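Local coordinates for putative ribosomal N-acetyltransferase YdaF (Bacillus subtilis, PDB 1NSL), which is a putative GNAT-family N-acetyltransferase that may acetylate the N-termini of ribosomal proteins, and forms hexamers and dimers, at residues His10-Leu24 with Glu70-Ile83. Numbering follows the deposited sequence.
Sequences HITIRLLEPKDAERL and EAGLLYDGSLCGMI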
loop_
_atom_site.group_PDB
_atom_site.type_symbol
_atom_site.label_atom_id
_atom_site.label_comp_id
_atom_site.label_asym_id
_atom_site.label_seq_id
_atom_site.Cartn_x
_atom_site.Cartn_y
_atom_site.Cartn_z
ATOM N N HIS C 10 22.753 -12.422 31.466
ATOM C CA HIS C 10 23.038 -13.271 30.319
ATOM C C HIS C 10 21.952 -13.171 29.234
ATOM O O HIS C 10 22.169 -13.459 28.067
ATOM C CB HIS C 10 23.154 -14.731 30.778
ATOM C CG HIS C 10 24.439 -15.065 31.483
ATOM N ND1 HIS C 10 25.666 -15.071 30.851
ATOM C CD2 HIS C 10 24.684 -15.445 32.761
ATOM C CE1 HIS C 10 26.612 -15.418 31.710
ATOM N NE2 HIS C 10 26.042 -15.639 32.878
ATOM N N ILE C 11 20.767 -12.762 29.639
ATOM C CA ILE C 11 19.617 -12.867 28.764
ATOM C C ILE C 11 19.130 -11.526 28.318
ATOM O O ILE C 11 18.808 -10.670 29.175
ATOM C CB ILE C 11 18.479 -13.533 29.514
ATOM C CG1 ILE C 11 18.761 -15.018 29.716
ATOM C CG2 ILE C 11 17.214 -13.413 28.749
ATOM C CD1 ILE C 11 17.761 -15.656 30.678
ATOM N N THR C 12 19.072 -11.323 26.999
ATOM C CA THR C 12 18.518 -10.077 26.507
ATOM C C THR C 12 17.424 -10.316 25.475
ATOM O O THR C 12 17.448 -11.332 24.780
ATOM C CB THR C 12 19.609 -9.131 26.002
ATOM O OG1 THR C 12 20.422 -9.796 25.028
ATOM C CG2 THR C 12 20.613 -8.838 27.101
ATOM N N ILE C 13 16.448 -9.402 25.427
ATOM C CA ILE C 13 15.314 -9.513 24.519
ATOM C C ILE C 13 15.401 -8.396 23.514
ATOM O O ILE C 13 15.659 -7.255 23.908
ATOM C CB ILE C 13 13.993 -9.381 25.283
ATOM C CG1 ILE C 13 13.889 -10.463 26.353
ATOM C CG2 ILE C 13 12.841 -9.500 24.351
ATOM C CD1 ILE C 13 12.556 -10.525 27.047
ATOM N N ARG C 14 15.195 -8.658 22.222
ATOM C CA ARG C 14 15.213 -7.529 21.266
ATOM C C ARG C 14 14.397 -7.771 20.029
ATOM O O ARG C 14 14.077 -8.898 19.716
ATOM C CB ARG C 14 16.619 -7.176 20.891
ATOM C CG ARG C 14 17.188 -7.965 19.794
ATOM C CD ARG C 14 18.594 -7.518 19.467
ATOM N NE ARG C 14 19.454 -8.507 18.811
ATOM C CZ ARG C 14 19.201 -9.117 17.661
ATOM N NH1 ARG C 14 18.079 -8.892 16.996
ATOM N NH2 ARG C 14 20.083 -9.962 17.166
ATOM N N LEU C 15 13.966 -6.715 19.363
ATOM C CA LEU C 15 13.196 -6.919 18.148
ATOM C C LEU C 15 14.188 -7.560 17.274
ATOM O O LEU C 15 15.352 -7.307 17.431
ATOM C CB LEU C 15 12.801 -5.623 17.487
ATOM C CG LEU C 15 11.397 -5.047 17.689
ATOM C CD1 LEU C 15 11.331 -3.680 16.920
ATOM C CD2 LEU C 15 10.340 -5.946 17.145
ATOM N N LEU C 16 13.750 -8.440 16.385
ATOM C CA LEU C 16 14.710 -9.051 15.471
ATOM C C LEU C 16 14.935 -8.044 14.347
ATOM O O LEU C 16 14.156 -7.132 14.186
ATOM C CB LEU C 16 14.143 -10.339 14.896
ATOM C CG LEU C 16 13.951 -11.447 15.893
ATOM C CD1 LEU C 16 12.698 -12.334 15.600
ATOM C CD2 LEU C 16 15.206 -12.272 15.921
ATOM N N GLU C 17 15.998 -8.214 13.579
ATOM C CA GLU C 17 16.269 -7.340 12.455
ATOM C C GLU C 17 16.564 -8.179 11.230
ATOM O O GLU C 17 17.081 -9.280 11.348
ATOM C CB GLU C 17 17.519 -6.519 12.724
ATOM C CG GLU C 17 17.653 -5.996 14.117
ATOM C CD GLU C 17 18.961 -5.264 14.285
ATOM O OE1 GLU C 17 19.690 -5.130 13.265
ATOM O OE2 GLU C 17 19.250 -4.854 15.440
ATOM N N PRO C 18 16.335 -7.636 10.046
ATOM C CA PRO C 18 16.649 -8.390 8.850
ATOM C C PRO C 18 18.006 -9.060 8.949
ATOM O O PRO C 18 18.133 -10.183 8.550
ATOM C CB PRO C 18 16.535 -7.337 7.754
ATOM C CG PRO C 18 15.432 -6.509 8.253
ATOM C CD PRO C 18 15.803 -6.309 9.707
ATOM N N LYS C 19 19.016 -8.447 9.507
ATOM C CA LYS C 19 20.250 -9.235 9.525
ATOM C C LYS C 19 20.256 -10.532 10.444
ATOM O O LYS C 19 21.210 -11.322 10.379
ATOM C CB LYS C 19 21.443 -8.348 9.812
ATOM C CG LYS C 19 21.486 -7.875 11.268
ATOM C CD LYS C 19 22.594 -6.797 11.414
ATOM C CE LYS C 19 22.814 -6.379 12.894
ATOM N NZ LYS C 19 24.244 -5.880 13.065
ATOM N N ASP C 20 19.224 -10.747 11.268
ATOM C CA ASP C 20 19.147 -11.961 12.060
ATOM C C ASP C 20 18.617 -13.109 11.206
ATOM O O ASP C 20 18.536 -14.250 11.662
ATOM C CB ASP C 20 18.194 -11.835 13.265
ATOM C CG ASP C 20 18.648 -10.822 14.320
ATOM O OD1 ASP C 20 19.874 -10.733 14.706
ATOM O OD2 ASP C 20 17.786 -10.068 14.844
ATOM N N ALA C 21 18.210 -12.833 9.978
ATOM C CA ALA C 21 17.616 -13.939 9.185
ATOM C C ALA C 21 18.458 -15.254 8.992
ATOM O O ALA C 21 17.971 -16.349 9.321
ATOM C CB ALA C 21 17.030 -13.443 7.856
ATOM N N GLU C 22 19.669 -15.178 8.445
ATOM C CA GLU C 22 20.481 -16.406 8.394
ATOM C C GLU C 22 20.415 -17.176 9.755
ATOM O O GLU C 22 19.992 -18.314 9.768
ATOM C CB GLU C 22 21.947 -16.168 7.923
ATOM C CG GLU C 22 22.111 -15.134 6.799
ATOM C CD GLU C 22 22.009 -13.690 7.323
ATOM O OE1 GLU C 22 23.061 -13.066 7.619
ATOM O OE2 GLU C 22 20.874 -13.171 7.489
ATOM N N ARG C 23 20.779 -16.556 10.891
ATOM C CA ARG C 23 20.767 -17.270 12.168
ATOM C C ARG C 23 19.393 -17.798 12.564
ATOM O O ARG C 23 19.296 -18.914 13.046
ATOM C CB ARG C 23 21.420 -16.473 13.300
ATOM C CG ARG C 23 22.927 -16.322 13.077
ATOM C CD ARG C 23 23.751 -15.504 14.141
ATOM N NE ARG C 23 25.196 -15.342 13.817
ATOM C CZ ARG C 23 26.090 -14.744 14.627
ATOM N NH1 ARG C 23 27.372 -14.643 14.270
ATOM N NH2 ARG C 23 25.710 -14.258 15.812
ATOM N N LEU C 24 18.333 -17.025 12.351
ATOM C CA LEU C 24 17.009 -17.498 12.675
ATOM C C LEU C 24 16.661 -18.731 11.831
ATOM O O LEU C 24 16.242 -19.755 12.342
ATOM C CB LEU C 24 15.982 -16.407 12.428
ATOM C CG LEU C 24 14.551 -16.742 12.831
ATOM C CD1 LEU C 24 14.549 -17.017 14.285
ATOM C CD2 LEU C 24 13.634 -15.616 12.570
ATOM N N GLU C 70 7.256 -9.595 18.486
ATOM C CA GLU C 70 7.843 -10.830 18.016
ATOM C C GLU C 70 9.300 -10.499 18.258
ATOM O O GLU C 70 9.880 -9.761 17.503
ATOM C CB GLU C 70 7.564 -11.068 16.504
ATOM C CG GLU C 70 6.140 -11.499 16.112
ATOM C CD GLU C 70 5.569 -12.611 17.012
ATOM O OE1 GLU C 70 6.320 -13.425 17.542
ATOM O OE2 GLU C 70 4.355 -12.693 17.229
ATOM N N ALA C 71 9.890 -11.019 19.325
ATOM C CA ALA C 71 11.280 -10.687 19.664
ATOM C C ALA C 71 12.255 -11.842 19.681
ATOM O O ALA C 71 11.877 -12.989 19.811
ATOM C CB ALA C 71 11.329 -9.976 21.035
ATOM N N GLY C 72 13.535 -11.533 19.635
ATOM C CA GLY C 72 14.500 -12.599 19.757
ATOM C C GLY C 72 14.999 -12.798 21.181
ATOM O O GLY C 72 15.110 -11.834 21.934
ATOM N N LEU C 73 15.274 -14.050 21.551
ATOM C CA LEU C 73 15.923 -14.377 22.817
ATOM C C LEU C 73 17.419 -14.543 22.542
ATOM O O LEU C 73 17.852 -15.260 21.636
ATOM C CB LEU C 73 15.298 -15.616 23.487
ATOM C CG LEU C 73 13.894 -15.236 24.005
ATOM C CD1 LEU C 73 12.954 -16.362 24.286
ATOM C CD2 LEU C 73 14.000 -14.300 25.187
ATOM N N LEU C 74 18.224 -13.831 23.316
ATOM C CA LEU C 74 19.659 -13.875 23.130
ATOM C C LEU C 74 20.221 -14.309 24.434
ATOM O O LEU C 74 19.915 -13.709 25.449
ATOM C CB LEU C 74 20.232 -12.479 22.885
ATOM C CG LEU C 74 19.660 -11.481 21.903
ATOM C CD1 LEU C 74 20.437 -10.145 21.941
ATOM C CD2 LEU C 74 19.656 -12.056 20.524
ATOM N N TYR C 75 21.053 -15.339 24.409
ATOM C CA TYR C 75 21.803 -15.777 25.574
ATOM C C TYR C 75 23.233 -15.325 25.325
ATOM O O TYR C 75 23.871 -15.696 24.344
ATOM C CB TYR C 75 21.737 -17.304 25.773
ATOM C CG TYR C 75 22.686 -17.806 26.859
ATOM C CD1 TYR C 75 24.049 -17.983 26.602
ATOM C CD2 TYR C 75 22.234 -18.089 28.116
ATOM C CE1 TYR C 75 24.922 -18.419 27.577
ATOM C CE2 TYR C 75 23.111 -18.536 29.115
ATOM C CZ TYR C 75 24.450 -18.692 28.849
ATOM O OH TYR C 75 25.305 -19.118 29.882
ATOM N N ASP C 76 23.740 -14.493 26.208
ATOM C CA ASP C 76 25.110 -14.025 26.068
ATOM C C ASP C 76 25.482 -13.478 24.735
ATOM O O ASP C 76 26.633 -13.534 24.344
ATOM C CB ASP C 76 26.097 -15.106 26.457
ATOM C CG ASP C 76 26.373 -15.091 27.923
ATOM O OD1 ASP C 76 26.654 -13.992 28.443
ATOM O OD2 ASP C 76 26.292 -16.095 28.640
ATOM N N GLY C 77 24.500 -12.922 24.041
ATOM C CA GLY C 77 24.787 -12.250 22.804
ATOM C C GLY C 77 24.105 -12.826 21.589
ATOM O O GLY C 77 23.857 -12.063 20.644
ATOM N N SER C 78 23.783 -14.123 21.561
ATOM C CA SER C 78 23.171 -14.630 20.328
ATOM C C SER C 78 21.867 -15.424 20.371
ATOM O O SER C 78 21.626 -16.179 21.297
ATOM C CB SER C 78 24.204 -15.383 19.526
ATOM O OG SER C 78 24.667 -16.474 20.273
ATOM N N LEU C 79 21.052 -15.257 19.325
ATOM C CA LEU C 79 19.739 -15.895 19.190
ATOM C C LEU C 79 19.671 -17.316 19.633
ATOM O O LEU C 79 20.349 -18.158 19.087
ATOM C CB LEU C 79 19.333 -15.945 17.750
ATOM C CG LEU C 79 18.425 -14.885 17.198
ATOM C CD1 LEU C 79 17.793 -15.422 15.874
ATOM C CD2 LEU C 79 17.359 -14.503 18.214
ATOM N N CYS C 80 18.796 -17.610 20.572
ATOM C CA CYS C 80 18.669 -18.968 20.997
ATOM C C CYS C 80 17.224 -19.275 20.951
ATOM O O CYS C 80 16.808 -20.390 21.276
ATOM C CB CYS C 80 19.165 -19.126 22.421
ATOM S SG CYS C 80 18.224 -18.099 23.566
ATOM N N GLY C 81 16.445 -18.279 20.559
ATOM C CA GLY C 81 14.994 -18.449 20.450
ATOM C C GLY C 81 14.229 -17.150 20.229
ATOM O O GLY C 81 14.833 -16.143 19.847
HETATM N N MSE C 82 12.918 -17.187 20.485
HETATM C CA MSE C 82 11.998 -16.059 20.257
HETATM C C MSE C 82 10.932 -16.032 21.343
HETATM O O MSE C 82 10.498 -17.089 21.824
HETATM C CB MSE C 82 11.240 -16.220 18.912
HETATM C CG MSE C 82 12.072 -16.439 17.717
HETATM SE SE MSE C 82 11.157 -15.782 16.153
HETATM C CE MSE C 82 9.520 -16.607 16.267
ATOM N N ILE C 83 10.485 -14.840 21.721
ATOM C CA ILE C 83 9.355 -14.749 22.652
ATOM C C ILE C 83 8.418 -13.865 21.986
ATOM O O ILE C 83 8.813 -13.112 21.098
ATOM C CB ILE C 83 9.698 -14.145 23.960
ATOM C CG1 ILE C 83 8.469 -14.103 24.826
ATOM C CG2 ILE C 83 10.110 -12.736 23.804
ATOM C CD1 ILE C 83 8.911 -13.929 26.313
#
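Strand 11-15 pairs antiparallel with strand 70-75, their axes 4.5 Å apart at closest approach, and the chain of the second strand returns through a type I' turn (Y75 to S78) into strand 78-83. This is the N-terminal part of the GNAT sheet, with helix 21-30 following the first strand and packing over the hairpin. T12 with L74 and R14 with G72 are the hydrogen-bonded pairs, T12 N reaching L74 O at 3.0 Å. In the turn, D76 N donates to H10 O; H10 ND1 bonds D76 OD1 on its syn side (2.8 Å) and, weakly and bent, OD2, the ring and carboxylate planes 85° apart. I13 and L73 lie alongside one another on the face turned to helix 110-124, and I13 CG2 also touches A71 CB at 3.7 Å. On the other face L74 CD1 lies by T12 OG1 and, with CD2, against R14 NE (3.7 Å from CD1). R14 then spans to D20, NH1 to OD2 and NH2 to OD1, a two-pronged salt bridge; NH1 also bonds L15 O, so three bonds limit the guanidinium's rotation. With no side chain at G72, L16 lays CD2 over its CA (3.9 Å) against L79 CD2, while CD1 turns to the selenium of selenomethionine M82 (3.8 Å). Chi1 of -176° swings L24 CG away from the backbone N, and its CD1 meets that selenium and L79 CD1 (3.9 Å).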